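Putative phosphomannomutase (Thermus thermophilus, PDB 1TUO) probably interconverts phosphorylated sugars as a magnesium-dependent mutase of the phosphohexose mutase family, with phosphomannomutase or phosphopentomutase activity suggested. Local coordinates at residues Ser69-Lys83 and Arg145-Arg157. Sequence-based numbering, arbitrary orientation.
Sequences SGHLAGMGLKVVLLK and RALEGAYETLDLR
E152-L154 pairs in parallel with V80-L82 and adds a strand to the sheet of the alpha/beta/alpha domain I of the phosphohexose mutase fold. Strand 78-82 has strand 50-55 as its other neighbour. The ladder has four backbone bonds: E152 N to V79 O, L81 N to E152 O, L154 N to L81 O and K83 N to L154 O. The L81 N to E152 O bond is 2.8 Å long and nearly straight. Before the strand, residues 147-151 run along the side of the last turns of helix 61-75. Y151 fills the angle between helix and strand. Its CG sits between the backbone N and the carbonyl carbon (chi1 55°), which lays the ring over S69. Y151 CB packs on V79 CB at 3.7 Å. S69 CB lies over the centre of one ring face, 3.7 Å from the Y151 centroid, a CH-pi contact. CD1 and CE1 run beside L81, and Y151 CE1 lies 3.8 Å from L81 CD2. Across the ring from CD1 and CE1, CD2 and CE2 approach G70 N obliquely. CZ, next to the hydroxyl, still touches S69 CB. Cut back to an alanine, this position would probably leave S69 CB and L81 CD2 without their aromatic partner and open a gap between helix and strand. Further back, L147 CB sits over the centre of the H71 ring, a second CH-pi contact. That ring is held by hydrogen bonds to H33 and E37 of helix 29-45. L147 CD2 reaches M75 CG at 3.8 Å. On the sheet face of V80, L154 CD1 meets V80 CG1, and the two side chains cross at about a right angle. Water also joins the segments: one molecule accepts from V79 N and donates to A150 O, at 2.9 and 2.8 Å.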
ATOM      1  N   SER A  69      16.917   9.576 -13.708  1.00 16.09           N
ATOM      2  CA  SER A  69      16.481  10.915 -14.096  1.00 16.76           C
ATOM      3  C   SER A  69      17.381  11.475 -15.192  1.00 18.60           C
ATOM      4  O   SER A  69      16.903  11.994 -16.207  1.00 17.07           O
ATOM      5  CB  SER A  69      16.488  11.847 -12.877  1.00 17.96           C
ATOM      6  OG  SER A  69      15.565  11.396 -11.890  1.00 16.08           O
ATOM      7  N   GLY A  70      18.688  11.361 -14.988  1.00 19.31           N
ATOM      8  CA  GLY A  70      19.627  11.863 -15.973  1.00 21.28           C
ATOM      9  C   GLY A  70      19.479  11.155 -17.307  1.00 21.26           C
ATOM     10  O   GLY A  70      19.501  11.796 -18.359  1.00 21.61           O
ATOM     11  N   HIS A  71      19.332   9.834 -17.272  1.00 20.25           N
ATOM     12  CA  HIS A  71      19.188   9.060 -18.499  1.00 20.21           C
ATOM     13  C   HIS A  71      17.944   9.476 -19.291  1.00 20.61           C
ATOM     14  O   HIS A  71      18.011   9.700 -20.510  1.00 20.65           O
ATOM     15  CB  HIS A  71      19.129   7.560 -18.174  1.00 21.39           C
ATOM     16  CG  HIS A  71      19.310   6.673 -19.370  1.00 22.93           C
ATOM     17  ND1 HIS A  71      20.279   5.694 -19.430  1.00 25.58           N
ATOM     18  CD2 HIS A  71      18.644   6.616 -20.547  1.00 23.63           C
ATOM     19  CE1 HIS A  71      20.204   5.073 -20.594  1.00 26.03           C
ATOM     20  NE2 HIS A  71      19.218   5.613 -21.291  1.00 24.87           N
ATOM     21  N   LEU A  72      16.806   9.582 -18.607  1.00 18.74           N
ATOM     22  CA  LEU A  72      15.574   9.967 -19.283  1.00 19.51           C
ATOM     23  C   LEU A  72      15.707  11.376 -19.855  1.00 20.25           C
ATOM     24  O   LEU A  72      15.266  11.638 -20.971  1.00 19.96           O
ATOM     25  CB  LEU A  72      14.387   9.888 -18.315  1.00 19.34           C
ATOM     26  CG  LEU A  72      14.042   8.474 -17.831  1.00 18.28           C
ATOM     27  CD1 LEU A  72      12.886   8.546 -16.830  1.00 18.23           C
ATOM     28  CD2 LEU A  72      13.670   7.588 -19.027  1.00 17.70           C
ATOM     29  N   ALA A  73      16.327  12.273 -19.095  1.00 19.93           N
ATOM     30  CA  ALA A  73      16.523  13.649 -19.544  1.00 21.92           C
ATOM     31  C   ALA A  73      17.407  13.676 -20.793  1.00 22.72           C
ATOM     32  O   ALA A  73      17.175  14.462 -21.717  1.00 23.00           O
ATOM     33  CB  ALA A  73      17.157  14.481 -18.423  1.00 21.69           C
ATOM     34  N   GLY A  74      18.420  12.816 -20.813  1.00 22.63           N
ATOM     35  CA  GLY A  74      19.314  12.746 -21.957  1.00 24.79           C
ATOM     36  C   GLY A  74      18.628  12.212 -23.205  1.00 24.65           C
ATOM     37  O   GLY A  74      19.108  12.420 -24.322  1.00 25.53           O
ATOM     38  N   MET A  75      17.506  11.518 -23.021  1.00 23.13           N
ATOM     39  CA  MET A  75      16.763  10.965 -24.149  1.00 22.78           C
ATOM     40  C   MET A  75      15.750  11.958 -24.713  1.00 23.11           C
ATOM     41  O   MET A  75      15.170  11.715 -25.764  1.00 24.09           O
ATOM     42  CB  MET A  75      16.037   9.684 -23.735  1.00 21.62           C
ATOM     43  CG  MET A  75      16.965   8.512 -23.472  1.00 22.32           C
ATOM     44  SD  MET A  75      16.058   7.037 -23.001  1.00 23.44           S
ATOM     45  CE  MET A  75      15.285   6.586 -24.581  1.00 23.69           C
ATOM     46  N   GLY A  76      15.525  13.064 -24.007  1.00 24.53           N
ATOM     47  CA  GLY A  76      14.581  14.057 -24.498  1.00 24.46           C
ATOM     48  C   GLY A  76      13.352  14.295 -23.639  1.00 25.26           C
ATOM     49  O   GLY A  76      12.537  15.172 -23.940  1.00 25.84           O
ATOM     50  N   LEU A  77      13.189  13.511 -22.579  1.00 24.10           N
ATOM     51  CA  LEU A  77      12.048  13.698 -21.693  1.00 22.11           C
ATOM     52  C   LEU A  77      12.357  14.831 -20.729  1.00 21.21           C
ATOM     53  O   LEU A  77      13.517  15.053 -20.381  1.00 20.86           O
ATOM     54  CB  LEU A  77      11.772  12.429 -20.873  1.00 21.92           C
ATOM     55  CG  LEU A  77      11.225  11.173 -21.558  1.00 23.39           C
ATOM     56  CD1 LEU A  77       9.974  11.537 -22.348  1.00 22.45           C
ATOM     57  CD2 LEU A  77      12.266  10.571 -22.467  1.00 23.36           C
ATOM     58  N   LYS A  78      11.333  15.570 -20.313  1.00 20.02           N
ATOM     59  CA  LYS A  78      11.563  16.619 -19.329  1.00 21.59           C
ATOM     60  C   LYS A  78      11.493  15.834 -18.026  1.00 20.56           C
ATOM     61  O   LYS A  78      10.597  15.016 -17.852  1.00 21.39           O
ATOM     62  CB  LYS A  78      10.455  17.670 -19.364  1.00 22.59           C
ATOM     63  CG  LYS A  78      10.698  18.826 -18.402  1.00 25.16           C
ATOM     64  CD  LYS A  78       9.649  19.914 -18.559  1.00 26.55           C
ATOM     65  CE  LYS A  78      10.007  21.140 -17.735  1.00 29.81           C
ATOM     66  NZ  LYS A  78       9.059  22.264 -17.979  1.00 30.15           N
ATOM     67  N   VAL A  79      12.427  16.062 -17.112  1.00 19.37           N
ATOM     68  CA  VAL A  79      12.413  15.296 -15.870  1.00 19.16           C
ATOM     69  C   VAL A  79      12.424  16.127 -14.598  1.00 20.56           C
ATOM     70  O   VAL A  79      13.076  17.169 -14.524  1.00 20.40           O
ATOM     71  CB  VAL A  79      13.630  14.333 -15.806  1.00 18.98           C
ATOM     72  CG1 VAL A  79      13.605  13.536 -14.507  1.00 20.37           C
ATOM     73  CG2 VAL A  79      13.626  13.394 -16.999  1.00 19.98           C
ATOM     74  N   VAL A  80      11.686  15.649 -13.602  1.00 19.30           N
ATOM     75  CA  VAL A  80      11.637  16.272 -12.289  1.00 19.65           C
ATOM     76  C   VAL A  80      11.915  15.166 -11.281  1.00 18.77           C
ATOM     77  O   VAL A  80      11.204  14.165 -11.240  1.00 17.47           O
ATOM     78  CB  VAL A  80      10.252  16.877 -11.967  1.00 19.90           C
ATOM     79  CG1 VAL A  80      10.161  17.200 -10.477  1.00 23.78           C
ATOM     80  CG2 VAL A  80      10.030  18.143 -12.787  1.00 22.80           C
ATOM     81  N   LEU A  81      12.970  15.336 -10.493  1.00 18.30           N
ATOM     82  CA  LEU A  81      13.312  14.361  -9.467  1.00 18.13           C
ATOM     83  C   LEU A  81      12.830  14.967  -8.156  1.00 18.11           C
ATOM     84  O   LEU A  81      13.138  16.116  -7.854  1.00 19.01           O
ATOM     85  CB  LEU A  81      14.828  14.143  -9.405  1.00 17.98           C
ATOM     86  CG  LEU A  81      15.328  13.288  -8.229  1.00 18.33           C
ATOM     87  CD1 LEU A  81      14.844  11.853  -8.390  1.00 20.00           C
ATOM     88  CD2 LEU A  81      16.860  13.329  -8.167  1.00 19.94           C
ATOM     89  N   LEU A  82      12.060  14.207  -7.387  1.00 17.50           N
ATOM     90  CA  LEU A  82      11.568  14.718  -6.122  1.00 17.45           C
ATOM     91  C   LEU A  82      12.688  14.720  -5.098  1.00 17.77           C
ATOM     92  O   LEU A  82      13.465  13.767  -5.001  1.00 17.94           O
ATOM     93  CB  LEU A  82      10.387  13.883  -5.627  1.00 17.06           C
ATOM     94  CG  LEU A  82       9.187  13.897  -6.576  1.00 17.16           C
ATOM     95  CD1 LEU A  82       8.056  13.070  -5.985  1.00 18.21           C
ATOM     96  CD2 LEU A  82       8.730  15.339  -6.797  1.00 18.80           C
ATOM     97  N   LYS A  83      12.761  15.809  -4.343  1.00 18.90           N
ATOM     98  CA  LYS A  83      13.785  16.003  -3.326  1.00 21.06           C
ATOM     99  C   LYS A  83      13.673  15.102  -2.102  1.00 20.97           C
ATOM    100  O   LYS A  83      12.644  15.080  -1.415  1.00 20.12           O
ATOM    101  CB  LYS A  83      13.783  17.466  -2.865  1.00 22.40           C
ATOM    102  CG  LYS A  83      14.859  17.788  -1.833  1.00 27.68           C
ATOM    103  CD  LYS A  83      14.762  19.231  -1.363  1.00 31.93           C
ATOM    104  CE  LYS A  83      15.843  19.549  -0.338  1.00 35.12           C
ATOM    105  NZ  LYS A  83      15.741  18.674   0.866  1.00 38.27           N
ATOM    106  N   ARG A 145      23.808   2.438 -22.255  1.00 41.84           N
ATOM    107  CA  ARG A 145      24.863   3.330 -21.808  1.00 42.17           C
ATOM    108  C   ARG A 145      24.386   4.188 -20.642  1.00 40.70           C
ATOM    109  O   ARG A 145      23.198   4.405 -20.442  1.00 40.04           O
ATOM    110  CB  ARG A 145      25.262   4.224 -22.983  1.00 44.60           C
ATOM    111  CG  ARG A 145      25.038   3.543 -24.334  1.00 48.33           C
ATOM    112  CD  ARG A 145      24.948   4.556 -25.481  1.00 51.09           C
ATOM    113  NE  ARG A 145      25.382   3.946 -26.741  1.00 53.84           N
ATOM    114  CZ  ARG A 145      25.534   4.761 -27.802  1.00 55.27           C
ATOM    115  NH1 ARG A 145      25.136   5.955 -27.399  1.00 55.77           N
ATOM    116  NH2 ARG A 145      25.858   4.557 -29.082  1.00 55.67           N
ATOM    117  N   ALA A 146      25.326   4.668 -19.833  1.00 39.43           N
ATOM    118  CA  ALA A 146      24.985   5.490 -18.675  1.00 38.74           C
ATOM    119  C   ALA A 146      24.801   6.942 -19.105  1.00 38.23           C
ATOM    120  O   ALA A 146      25.560   7.828 -18.709  1.00 38.03           O
ATOM    121  CB  ALA A 146      26.077   5.383 -17.610  1.00 38.21           C
ATOM    122  N   LEU A 147      23.777   7.166 -19.921  1.00 37.55           N
ATOM    123  CA  LEU A 147      23.450   8.485 -20.445  1.00 37.24           C
ATOM    124  C   LEU A 147      23.070   9.475 -19.344  1.00 36.85           C
ATOM    125  O   LEU A 147      22.396   9.115 -18.380  1.00 36.33           O
ATOM    126  CB  LEU A 147      22.301   8.353 -21.446  1.00 37.63           C
ATOM    127  CG  LEU A 147      21.840   9.602 -22.196  1.00 37.73           C
ATOM    128  CD1 LEU A 147      23.001  10.204 -22.982  1.00 38.40           C
ATOM    129  CD2 LEU A 147      20.695   9.217 -23.126  1.00 38.10           C
ATOM    130  N   GLU A 148      23.506  10.722 -19.499  1.00 36.72           N
ATOM    131  CA  GLU A 148      23.222  11.775 -18.527  1.00 36.80           C
ATOM    132  C   GLU A 148      22.400  12.899 -19.153  1.00 35.19           C
ATOM    133  O   GLU A 148      22.247  12.962 -20.369  1.00 35.31           O
ATOM    134  CB  GLU A 148      24.531  12.347 -17.972  1.00 39.67           C
ATOM    135  CG  GLU A 148      25.378  11.339 -17.211  1.00 43.58           C
ATOM    136  CD  GLU A 148      26.726  11.902 -16.796  1.00 46.21           C
ATOM    137  OE1 GLU A 148      26.752  12.943 -16.105  1.00 48.38           O
ATOM    138  OE2 GLU A 148      27.760  11.302 -17.158  1.00 48.61           O
ATOM    139  N   GLY A 149      21.877  13.788 -18.314  1.00 33.44           N
ATOM    140  CA  GLY A 149      21.075  14.893 -18.810  1.00 30.87           C
ATOM    141  C   GLY A 149      20.619  15.786 -17.675  1.00 29.52           C
ATOM    142  O   GLY A 149      20.555  15.349 -16.529  1.00 29.03           O
ATOM    143  N   ALA A 150      20.298  17.038 -17.986  1.00 28.22           N
ATOM    144  CA  ALA A 150      19.855  17.982 -16.963  1.00 26.75           C
ATOM    145  C   ALA A 150      18.384  17.803 -16.586  1.00 25.67           C
ATOM    146  O   ALA A 150      17.534  17.565 -17.445  1.00 24.21           O
ATOM    147  CB  ALA A 150      20.095  19.409 -17.439  1.00 27.60           C
ATOM    148  N   TYR A 151      18.095  17.919 -15.293  1.00 23.84           N
ATOM    149  CA  TYR A 151      16.733  17.792 -14.787  1.00 23.11           C
ATOM    150  C   TYR A 151      16.577  18.636 -13.533  1.00 22.57           C
ATOM    151  O   TYR A 151      17.567  19.045 -12.925  1.00 23.26           O
ATOM    152  CB  TYR A 151      16.407  16.321 -14.486  1.00 21.53           C
ATOM    153  CG  TYR A 151      17.387  15.646 -13.551  1.00 21.62           C
ATOM    154  CD1 TYR A 151      17.247  15.748 -12.168  1.00 22.13           C
ATOM    155  CD2 TYR A 151      18.463  14.917 -14.054  1.00 21.95           C
ATOM    156  CE1 TYR A 151      18.154  15.140 -11.307  1.00 22.19           C
ATOM    157  CE2 TYR A 151      19.378  14.305 -13.203  1.00 22.45           C
ATOM    158  CZ  TYR A 151      19.218  14.419 -11.831  1.00 22.10           C
ATOM    159  OH  TYR A 151      20.119  13.810 -10.989  1.00 21.22           O
ATOM    160  N   GLU A 152      15.334  18.912 -13.156  1.00 22.98           N
ATOM    161  CA  GLU A 152      15.069  19.710 -11.968  1.00 24.27           C
ATOM    162  C   GLU A 152      14.807  18.798 -10.782  1.00 23.35           C
ATOM    163  O   GLU A 152      14.364  17.666 -10.952  1.00 22.71           O
ATOM    164  CB  GLU A 152      13.837  20.588 -12.179  1.00 27.09           C
ATOM    165  CG  GLU A 152      13.846  21.379 -13.471  1.00 32.66           C
ATOM    166  CD  GLU A 152      12.600  22.229 -13.641  1.00 35.97           C
ATOM    167  OE1 GLU A 152      11.487  21.710 -13.416  1.00 35.67           O
ATOM    168  OE2 GLU A 152      12.736  23.415 -14.012  1.00 39.57           O
ATOM    169  N   THR A 153      15.097  19.298  -9.586  1.00 22.70           N
ATOM    170  CA  THR A 153      14.847  18.556  -8.357  1.00 23.16           C
ATOM    171  C   THR A 153      13.870  19.448  -7.591  1.00 24.64           C
ATOM    172  O   THR A 153      14.195  20.589  -7.251  1.00 25.56           O
ATOM    173  CB  THR A 153      16.140  18.344  -7.548  1.00 24.12           C
ATOM    174  OG1 THR A 153      17.057  17.550  -8.314  1.00 21.47           O
ATOM    175  CG2 THR A 153      15.835  17.632  -6.240  1.00 23.72           C
ATOM    176  N   LEU A 154      12.671  18.934  -7.331  1.00 23.90           N
ATOM    177  CA  LEU A 154      11.644  19.719  -6.656  1.00 24.18           C
ATOM    178  C   LEU A 154      11.067  19.092  -5.391  1.00 23.95           C
ATOM    179  O   LEU A 154      11.048  17.871  -5.235  1.00 21.91           O
ATOM    180  CB  LEU A 154      10.497  19.997  -7.631  1.00 24.36           C
ATOM    181  CG  LEU A 154      10.831  20.671  -8.968  1.00 28.40           C
ATOM    182  CD1 LEU A 154       9.535  20.900  -9.739  1.00 27.90           C
ATOM    183  CD2 LEU A 154      11.557  21.996  -8.739  1.00 27.87           C
ATOM    184  N   ASP A 155      10.585  19.948  -4.495  1.00 23.63           N
ATOM    185  CA  ASP A 155       9.974  19.509  -3.249  1.00 25.94           C
ATOM    186  C   ASP A 155       8.483  19.826  -3.347  1.00 25.48           C
ATOM    187  O   ASP A 155       8.094  20.993  -3.345  1.00 25.59           O
ATOM    188  CB  ASP A 155      10.615  20.246  -2.066  1.00 29.33           C
ATOM    189  CG  ASP A 155       9.991  19.874  -0.730  1.00 33.07           C
ATOM    190  OD1 ASP A 155       9.362  18.797  -0.633  1.00 33.59           O
ATOM    191  OD2 ASP A 155      10.146  20.659   0.233  1.00 35.52           O
ATOM    192  N   LEU A 156       7.655  18.788  -3.459  1.00 24.83           N
ATOM    193  CA  LEU A 156       6.208  18.967  -3.584  1.00 25.11           C
ATOM    194  C   LEU A 156       5.426  18.566  -2.343  1.00 24.97           C
ATOM    195  O   LEU A 156       4.218  18.336  -2.409  1.00 25.24           O
ATOM    196  CB  LEU A 156       5.682  18.173  -4.787  1.00 27.11           C
ATOM    197  CG  LEU A 156       5.828  18.874  -6.138  1.00 28.53           C
ATOM    198  CD1 LEU A 156       5.406  17.948  -7.257  1.00 31.32           C
ATOM    199  CD2 LEU A 156       4.977  20.136  -6.140  1.00 30.30           C
ATOM    200  N   ARG A 157       6.115  18.496  -1.214  1.00 24.61           N
ATOM    201  CA  ARG A 157       5.481  18.115   0.033  1.00 26.59           C
ATOM    202  C   ARG A 157       4.285  19.007   0.366  1.00 26.26           C
ATOM    203  O   ARG A 157       3.198  18.515   0.663  1.00 24.28           O
ATOM    204  CB  ARG A 157       6.505  18.165   1.165  1.00 29.33           C
ATOM    205  CG  ARG A 157       5.973  17.667   2.481  1.00 34.95           C
ATOM    206  CD  ARG A 157       7.053  17.625   3.540  1.00 38.30           C
ATOM    207  NE  ARG A 157       8.142  16.730   3.165  1.00 40.90           N
ATOM    208  CZ  ARG A 157       8.917  16.104   4.041  1.00 41.48           C
ATOM    209  NH1 ARG A 157       8.714  16.279   5.341  1.00 42.63           N
ATOM    210  NH2 ARG A 157       9.891  15.305   3.624  1.00 41.46           N
TER
HETATM  211  O   HOH W   1       8.920  22.965 -15.064  1.00 36.55           O
HETATM  212  O   HOH W   2      14.787  17.685 -17.763  1.00 23.53           O
HETATM  213  O   HOH W   3      12.079  19.555 -15.306  1.00 29.62           O
HETATM  214  O   HOH W   4       9.932  16.154  -1.079  1.00 33.20           O
HETATM  215  O   HOH W   5      11.446  14.184   0.874  1.00 42.55           O